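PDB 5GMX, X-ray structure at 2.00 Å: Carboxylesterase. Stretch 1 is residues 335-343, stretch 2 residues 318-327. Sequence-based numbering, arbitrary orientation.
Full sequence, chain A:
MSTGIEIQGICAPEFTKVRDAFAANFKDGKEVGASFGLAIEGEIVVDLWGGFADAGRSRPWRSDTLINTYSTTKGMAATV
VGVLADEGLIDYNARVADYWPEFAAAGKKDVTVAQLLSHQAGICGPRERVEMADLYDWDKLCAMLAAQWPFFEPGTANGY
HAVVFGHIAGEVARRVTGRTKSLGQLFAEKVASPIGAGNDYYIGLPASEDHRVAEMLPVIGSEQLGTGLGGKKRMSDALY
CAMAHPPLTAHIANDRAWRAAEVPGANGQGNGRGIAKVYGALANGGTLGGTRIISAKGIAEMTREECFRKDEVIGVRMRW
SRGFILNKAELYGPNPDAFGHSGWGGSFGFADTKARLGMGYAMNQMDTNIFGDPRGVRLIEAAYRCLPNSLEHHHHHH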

# COMPACT_ATOMS: atom_id res chain seq x y z
N ASN A 335 -2.52 -0.46 -19.61
CA ASN A 335 -1.39 -1.39 -19.65
C ASN A 335 -1.74 -2.62 -18.81
O ASN A 335 -1.93 -2.52 -17.59
CB ASN A 335 -0.10 -0.70 -19.16
CG ASN A 335 1.11 -1.65 -19.12
OD1 ASN A 335 1.04 -2.79 -19.58
ND2 ASN A 335 2.22 -1.16 -18.58
N PRO A 336 -1.84 -3.79 -19.46
CA PRO A 336 -2.25 -5.03 -18.78
C PRO A 336 -1.27 -5.48 -17.69
O PRO A 336 -1.66 -6.24 -16.82
CB PRO A 336 -2.31 -6.06 -19.92
CG PRO A 336 -1.40 -5.52 -20.97
CD PRO A 336 -1.54 -4.02 -20.89
N ASP A 337 -0.03 -5.00 -17.74
CA ASP A 337 0.98 -5.38 -16.75
C ASP A 337 1.29 -4.28 -15.72
O ASP A 337 2.32 -4.32 -15.04
CB ASP A 337 2.26 -5.81 -17.45
CG ASP A 337 2.09 -7.11 -18.22
OD1 ASP A 337 1.19 -7.90 -17.84
OD2 ASP A 337 2.85 -7.34 -19.19
N ALA A 338 0.39 -3.31 -15.60
CA ALA A 338 0.47 -2.30 -14.55
C ALA A 338 0.35 -2.96 -13.18
O ALA A 338 -0.29 -4.01 -13.04
CB ALA A 338 -0.62 -1.25 -14.74
N PHE A 339 1.01 -2.39 -12.18
CA PHE A 339 0.93 -3.00 -10.84
C PHE A 339 0.79 -1.93 -9.77
O PHE A 339 1.27 -0.81 -9.95
CB PHE A 339 2.17 -3.86 -10.56
CG PHE A 339 3.45 -3.08 -10.54
CD1 PHE A 339 4.15 -2.84 -11.71
CD2 PHE A 339 3.96 -2.58 -9.34
CE1 PHE A 339 5.33 -2.11 -11.70
CE2 PHE A 339 5.14 -1.86 -9.32
CZ PHE A 339 5.83 -1.62 -10.50
N GLY A 340 0.16 -2.27 -8.67
CA GLY A 340 0.03 -1.31 -7.59
C GLY A 340 -0.72 -1.90 -6.42
O GLY A 340 -0.73 -3.10 -6.22
N HIS A 341 -1.33 -1.03 -5.63
CA HIS A 341 -2.19 -1.47 -4.56
C HIS A 341 -3.19 -0.39 -4.20
O HIS A 341 -2.91 0.80 -4.29
CB HIS A 341 -1.38 -1.86 -3.31
CG HIS A 341 -1.88 -3.10 -2.65
ND1 HIS A 341 -3.07 -3.15 -1.95
CD2 HIS A 341 -1.37 -4.35 -2.60
CE1 HIS A 341 -3.26 -4.37 -1.49
NE2 HIS A 341 -2.24 -5.12 -1.87
N SER A 342 -4.38 -0.83 -3.82
CA SER A 342 -5.45 0.08 -3.46
C SER A 342 -5.79 -0.07 -1.99
O SER A 342 -5.42 -1.06 -1.35
CB SER A 342 -6.68 -0.19 -4.32
OG SER A 342 -6.34 -0.16 -5.69
N GLY A 343 -6.53 0.89 -1.46
CA GLY A 343 -6.89 0.86 -0.06
C GLY A 343 -8.38 1.01 0.15
O GLY A 343 -9.09 1.61 -0.66
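Stretch 2 318-327: MRWSRGFILN

How does the backbone of stretch 2 run against stretch 1? The two are antiparallel neighbours in a sheet, with I325 and L326 extended beside F339 and G340. F339 and L326 form a non-hydrogen-bonded pair, their CA atoms 4.5 Å apart, and G340 and I325 the hydrogen-bonded pair that follows. There I325 N donates to G340 O at 2.9 Å, and G340 N returns the bond to I325 O at 3.0 Å. Two residues on from I325, beyond the F339-L326 pair, N327 N donates to A338 O at 2.9 Å, so the backbone hydrogen bonding continues just past the strands. The close approach of the chains also brings F339 CA to 3.3 Å from I325 O, a CA-H...O contact. Before this strand, stretch 2 has doubled back on itself: M318 to W320 belong to an earlier strand, and L326 N bonds to R319 O at 2.9 Å.

What holds the turn of stretch 1 in place? N335 to A338 form a type I beta turn, closed by A338 N to N335 O at 3.2 Å, and polar side chains of stretch 2 grip its carbonyls. N327, with chi1 in the t well, sends ND2 to N335 O at 2.7 Å. The extended side chain of R319 places NH1 3.0 Å from P336 O, and the same NH1 donates to N327 O at 3.0 Å, so one nitrogen ties the turn to the end of stretch 2. NH2 of R319 meets D337 OD1 at 3.4 Å in a salt bridge whose hydrogen bond is weak. A water adds a further link, donating to P336 O at 3.2 Å and, weakly, to N327 O at 2.8 Å.

Where do the apolar side chains pack? F339 and L326 lie on one face of the sheet, with F339 CB 3.6 Å from L326 CD2. F339 also turns the edge of its ring toward the face of F324; the centroids are 5.2 Å apart, the planes stand at 75°, and F339 CD2 comes within 3.8 Å of F324 CD1.

How is H341 accommodated? I325, whose side chain is on the face of the sheet other than that of F339 and L326, lays CD1 over one face of the imidazole, 4.0 Å from its centroid in a CH-pi contact. The edge of the imidazole faces G323, with CD2 of H341 3.5 Å from G323 O. A water bridges this corner, donating to G323 O at 2.8 Å and hydrogen-bonding H341 NE2 at 2.8 Å, while H341 NE2 also lies 3.9 Å from W320 CZ3.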

# COMPACT_ATOMS: atom_id res chain seq x y z
N MSE A 318 -8.07 -12.72 -7.86
CA MSE A 318 -6.99 -11.76 -7.70
C MSE A 318 -5.78 -12.27 -8.45
O MSE A 318 -5.48 -13.48 -8.45
CB MSE A 318 -6.66 -11.54 -6.23
CG MSE A 318 -7.81 -10.99 -5.42
SE MSE A 318 -8.22 -9.16 -6.01
CE MSE A 318 -6.59 -8.28 -5.38
N ARG A 319 -5.10 -11.33 -9.10
CA ARG A 319 -3.86 -11.59 -9.80
C ARG A 319 -2.70 -11.03 -8.98
O ARG A 319 -2.37 -9.85 -9.06
CB ARG A 319 -3.90 -10.96 -11.19
CG ARG A 319 -2.75 -11.37 -12.07
CD ARG A 319 -2.86 -10.71 -13.43
NE ARG A 319 -1.62 -10.84 -14.18
CZ ARG A 319 -1.13 -9.91 -14.99
NH1 ARG A 319 -1.78 -8.76 -15.15
NH2 ARG A 319 0.00 -10.13 -15.63
N TRP A 320 -2.09 -11.91 -8.18
CA TRP A 320 -1.05 -11.52 -7.23
C TRP A 320 0.36 -11.72 -7.76
O TRP A 320 0.70 -12.79 -8.32
CB TRP A 320 -1.19 -12.32 -5.92
CG TRP A 320 -2.41 -12.02 -5.09
CD1 TRP A 320 -3.44 -12.88 -4.82
CD2 TRP A 320 -2.70 -10.80 -4.40
NE1 TRP A 320 -4.36 -12.27 -4.01
CE2 TRP A 320 -3.94 -10.99 -3.74
CE3 TRP A 320 -2.05 -9.57 -4.28
CZ2 TRP A 320 -4.54 -10.00 -2.97
CZ3 TRP A 320 -2.65 -8.58 -3.51
CH2 TRP A 320 -3.88 -8.80 -2.87
N SER A 321 1.18 -10.70 -7.54
CA SER A 321 2.62 -10.81 -7.68
C SER A 321 3.24 -10.89 -6.28
O SER A 321 2.55 -11.17 -5.30
CB SER A 321 3.19 -9.61 -8.46
OG SER A 321 3.02 -8.40 -7.74
N ARG A 322 4.53 -10.59 -6.17
CA ARG A 322 5.19 -10.63 -4.87
C ARG A 322 4.85 -9.38 -4.05
O ARG A 322 5.73 -8.58 -3.73
CB ARG A 322 6.70 -10.78 -5.01
CG ARG A 322 7.15 -12.18 -5.43
CD ARG A 322 7.30 -12.31 -6.93
NE ARG A 322 7.70 -13.67 -7.27
CZ ARG A 322 8.93 -14.03 -7.60
NH1 ARG A 322 9.90 -13.12 -7.67
NH2 ARG A 322 9.20 -15.30 -7.88
N GLY A 323 3.57 -9.21 -3.74
CA GLY A 323 3.14 -8.13 -2.89
C GLY A 323 2.22 -7.13 -3.55
O GLY A 323 1.47 -6.43 -2.88
N PHE A 324 2.28 -7.04 -4.88
CA PHE A 324 1.48 -6.06 -5.61
C PHE A 324 0.30 -6.70 -6.32
O PHE A 324 0.40 -7.82 -6.80
CB PHE A 324 2.33 -5.31 -6.63
CG PHE A 324 3.43 -4.48 -6.03
CD1 PHE A 324 3.18 -3.17 -5.64
CD2 PHE A 324 4.70 -5.02 -5.86
CE1 PHE A 324 4.19 -2.40 -5.10
CE2 PHE A 324 5.72 -4.25 -5.32
CZ PHE A 324 5.46 -2.94 -4.93
N ILE A 325 -0.80 -5.96 -6.39
CA ILE A 325 -1.90 -6.31 -7.27
C ILE A 325 -1.49 -6.06 -8.72
O ILE A 325 -1.05 -4.97 -9.06
CB ILE A 325 -3.16 -5.48 -6.96
CG1 ILE A 325 -3.65 -5.75 -5.53
CG2 ILE A 325 -4.25 -5.77 -7.98
CD1 ILE A 325 -4.80 -4.84 -5.12
N LEU A 326 -1.63 -7.08 -9.56
CA LEU A 326 -1.39 -6.90 -10.98
C LEU A 326 -2.70 -6.55 -11.66
O LEU A 326 -3.78 -6.95 -11.21
CB LEU A 326 -0.76 -8.16 -11.60
CG LEU A 326 0.63 -8.55 -11.09
CD1 LEU A 326 1.17 -9.77 -11.84
CD2 LEU A 326 1.60 -7.39 -11.21
N ASN A 327 -2.60 -5.78 -12.74
CA ASN A 327 -3.76 -5.21 -13.40
C ASN A 327 -4.73 -6.28 -13.90
O ASN A 327 -4.33 -7.34 -14.37
CB ASN A 327 -3.31 -4.31 -14.55
CG ASN A 327 -4.34 -3.27 -14.92
OD1 ASN A 327 -5.40 -3.19 -14.30
ND2 ASN A 327 -4.03 -2.46 -15.91
O HOH W 1 -0.53 -7.20 -1.01
O HOH W 2 -4.76 -7.05 -17.14